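Side-chain contact in phosphoribosylaminoimidazole-succinocarboxamide synthase (Saccharomyces cerevisiae, PDB 2CNQ), which joins CAIR to L-aspartate at the expense of ATP, forming SAICAR in the de novo purine biosynthesis pathway: residues S40-I45 and W266-K271. Residues are numbered along the deposited sequence; the frame is centred on the assembly and turned at random.
Sequences SAYDVI and WLTANK. With ADP (adenosine-5'-diphosphate), chain F.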
# COMPACT_ATOMS: atom_id res chain seq x y z
N SER A 40 6.00 -6.61 7.26
CA SER A 40 7.36 -6.64 6.82
C SER A 40 7.93 -5.27 6.89
O SER A 40 7.23 -4.29 6.90
CB SER A 40 7.39 -7.13 5.40
OG SER A 40 6.68 -6.26 4.55
N ALA A 41 9.23 -5.21 6.94
CA ALA A 41 9.90 -3.93 6.86
C ALA A 41 11.22 -4.21 6.25
O ALA A 41 11.82 -5.24 6.52
CB ALA A 41 10.06 -3.33 8.21
N TYR A 42 11.67 -3.31 5.42
CA TYR A 42 12.91 -3.50 4.72
C TYR A 42 12.93 -4.84 4.03
O TYR A 42 13.96 -5.49 3.96
CB TYR A 42 14.09 -3.30 5.64
CG TYR A 42 14.04 -2.00 6.36
CD1 TYR A 42 14.23 -0.83 5.71
CD2 TYR A 42 13.78 -1.96 7.70
CE1 TYR A 42 14.20 0.36 6.39
CE2 TYR A 42 13.75 -0.81 8.39
CZ TYR A 42 13.95 0.35 7.75
OH TYR A 42 13.93 1.51 8.47
N ASP A 43 11.80 -5.23 3.48
CA ASP A 43 11.67 -6.44 2.69
C ASP A 43 11.86 -7.70 3.46
O ASP A 43 12.06 -8.73 2.87
CB ASP A 43 12.54 -6.41 1.46
CG ASP A 43 12.06 -5.43 0.47
OD1 ASP A 43 12.88 -4.67 -0.03
OD2 ASP A 43 10.85 -5.39 0.19
N VAL A 44 11.71 -7.65 4.78
CA VAL A 44 11.75 -8.84 5.56
C VAL A 44 10.51 -8.90 6.40
O VAL A 44 10.11 -7.93 7.01
CB VAL A 44 12.96 -8.72 6.48
CG1 VAL A 44 13.04 -9.89 7.35
CG2 VAL A 44 14.23 -8.53 5.64
N ILE A 45 9.91 -10.06 6.46
CA ILE A 45 8.71 -10.28 7.20
C ILE A 45 9.07 -10.47 8.63
O ILE A 45 9.99 -11.18 8.97
CB ILE A 45 7.99 -11.49 6.65
CG1 ILE A 45 7.64 -11.28 5.19
CG2 ILE A 45 6.74 -11.75 7.42
CD1 ILE A 45 7.17 -12.51 4.51
N TRP A 266 11.65 1.56 14.37
CA TRP A 266 11.95 0.80 15.54
C TRP A 266 12.99 -0.25 15.20
O TRP A 266 13.95 -0.44 15.92
CB TRP A 266 10.70 0.11 16.08
CG TRP A 266 10.99 -0.67 17.27
CD1 TRP A 266 11.09 -0.21 18.53
CD2 TRP A 266 11.30 -2.05 17.32
NE1 TRP A 266 11.44 -1.22 19.37
CE2 TRP A 266 11.56 -2.37 18.66
CE3 TRP A 266 11.33 -3.07 16.38
CZ2 TRP A 266 11.89 -3.64 19.07
CZ3 TRP A 266 11.67 -4.33 16.81
CH2 TRP A 266 11.93 -4.60 18.13
N LEU A 267 12.82 -0.93 14.09
CA LEU A 267 13.77 -1.93 13.71
C LEU A 267 15.10 -1.30 13.53
O LEU A 267 16.09 -1.80 14.02
CB LEU A 267 13.34 -2.59 12.44
CG LEU A 267 12.09 -3.45 12.57
CD1 LEU A 267 11.54 -3.73 11.22
CD2 LEU A 267 12.43 -4.77 13.28
N THR A 268 15.18 -0.19 12.83
CA THR A 268 16.45 0.47 12.60
C THR A 268 17.08 0.89 13.88
O THR A 268 18.26 0.70 14.10
CB THR A 268 16.25 1.61 11.65
OG1 THR A 268 15.82 1.04 10.42
CG2 THR A 268 17.50 2.39 11.45
N ALA A 269 16.29 1.46 14.76
CA ALA A 269 16.80 1.94 16.02
C ALA A 269 17.37 0.81 16.84
O ALA A 269 18.26 1.03 17.63
CB ALA A 269 15.72 2.62 16.78
N ASN A 270 16.84 -0.39 16.66
CA ASN A 270 17.24 -1.55 17.40
C ASN A 270 18.18 -2.44 16.64
O ASN A 270 18.45 -3.54 17.06
CB ASN A 270 16.01 -2.29 17.84
CG ASN A 270 15.35 -1.59 18.96
OD1 ASN A 270 15.74 -1.77 20.10
ND2 ASN A 270 14.43 -0.71 18.66
N LYS A 271 18.67 -1.95 15.52
CA LYS A 271 19.58 -2.72 14.71
C LYS A 271 19.00 -4.07 14.39
O LYS A 271 19.67 -5.10 14.43
CB LYS A 271 20.95 -2.83 15.34
CG LYS A 271 21.58 -1.49 15.51
CD LYS A 271 22.99 -1.58 16.02
CE LYS A 271 23.57 -0.19 16.19
NZ LYS A 271 25.04 -0.17 16.17
PB ADP F . 8.45 -4.22 2.78
O1B ADP F . 8.61 -5.70 2.84
O2B ADP F . 8.56 -3.64 1.40
O3B ADP F . 7.23 -3.79 3.56
PA ADP F . 9.44 -1.94 3.44
O1A ADP F . 10.13 -1.14 4.49
O2A ADP F . 8.02 -1.51 3.44
O3A ADP F . 9.68 -3.49 3.52
O5' ADP F . 9.98 -1.63 2.01
C5' ADP F . 9.61 -0.42 1.39
C4' ADP F . 10.36 -0.14 0.10
O4' ADP F . 11.72 0.07 0.44
C3' ADP F . 10.26 -1.32 -0.83
O3' ADP F . 10.27 -0.86 -2.17
C2' ADP F . 11.51 -2.06 -0.50
O2' ADP F . 11.96 -2.82 -1.60
C1' ADP F . 12.48 -0.95 -0.19
N9 ADP F . 13.53 -1.35 0.74
C8 ADP F . 13.35 -2.15 1.78
N7 ADP F . 14.51 -2.34 2.43
C5 ADP F . 15.43 -1.63 1.80
C6 ADP F . 16.84 -1.44 2.06
N6 ADP F . 17.41 -2.07 3.11
N1 ADP F . 17.49 -0.63 1.19
C2 ADP F . 16.86 -0.03 0.13
N3 ADP F . 15.54 -0.18 -0.14
C4 ADP F . 14.80 -0.96 0.67
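Tyr-42 and Leu-267 join a beta hairpin to the C-terminal end of helix 261-269; the hairpin turns through a type I' turn from Ala-41 to Val-44, closed by reciprocal backbone bonds between those two residues. The methyl of Ala-41 meets one branch of Leu-267 at 3.4 Å (CB to CD1), tight for two carbons. Beside it, CB of Leu-267 lies near the plane of the Tyr-42 ring, 4.4 Å from CE2, so the leucine CB meets the edge of the ring and not its face. The polar link is a hydrogen bond of 2.8 Å between Tyr-42 OH and Thr-268 OG1, the two side chains crossing at about a right angle. With Thr-268 OG1 anti to its own carbonyl carbon (chi1 -63°), the hydroxyl also bonds Arg-264 O, one turn earlier in the helix.

The same turn forms part of a pocket for ADP. Tyr-42 N donates to ADP O1A across 2.8 Å (N-H...O 163°), and Asp-43 N to the bridging ADP O3A across 2.7 Å (166°), so successive amides grip the diphosphate; adenine N7 sits in the plane of the tyrosine ring, at its edge. Farther out, Lys-271, with positive phi, is the C-prime residue of the Schellman motif ending the helix. His-170 ND1 shares Asp-43 OD1 with the ribose, whose O2' donates to that carboxylate oxygen across 2.6 Å.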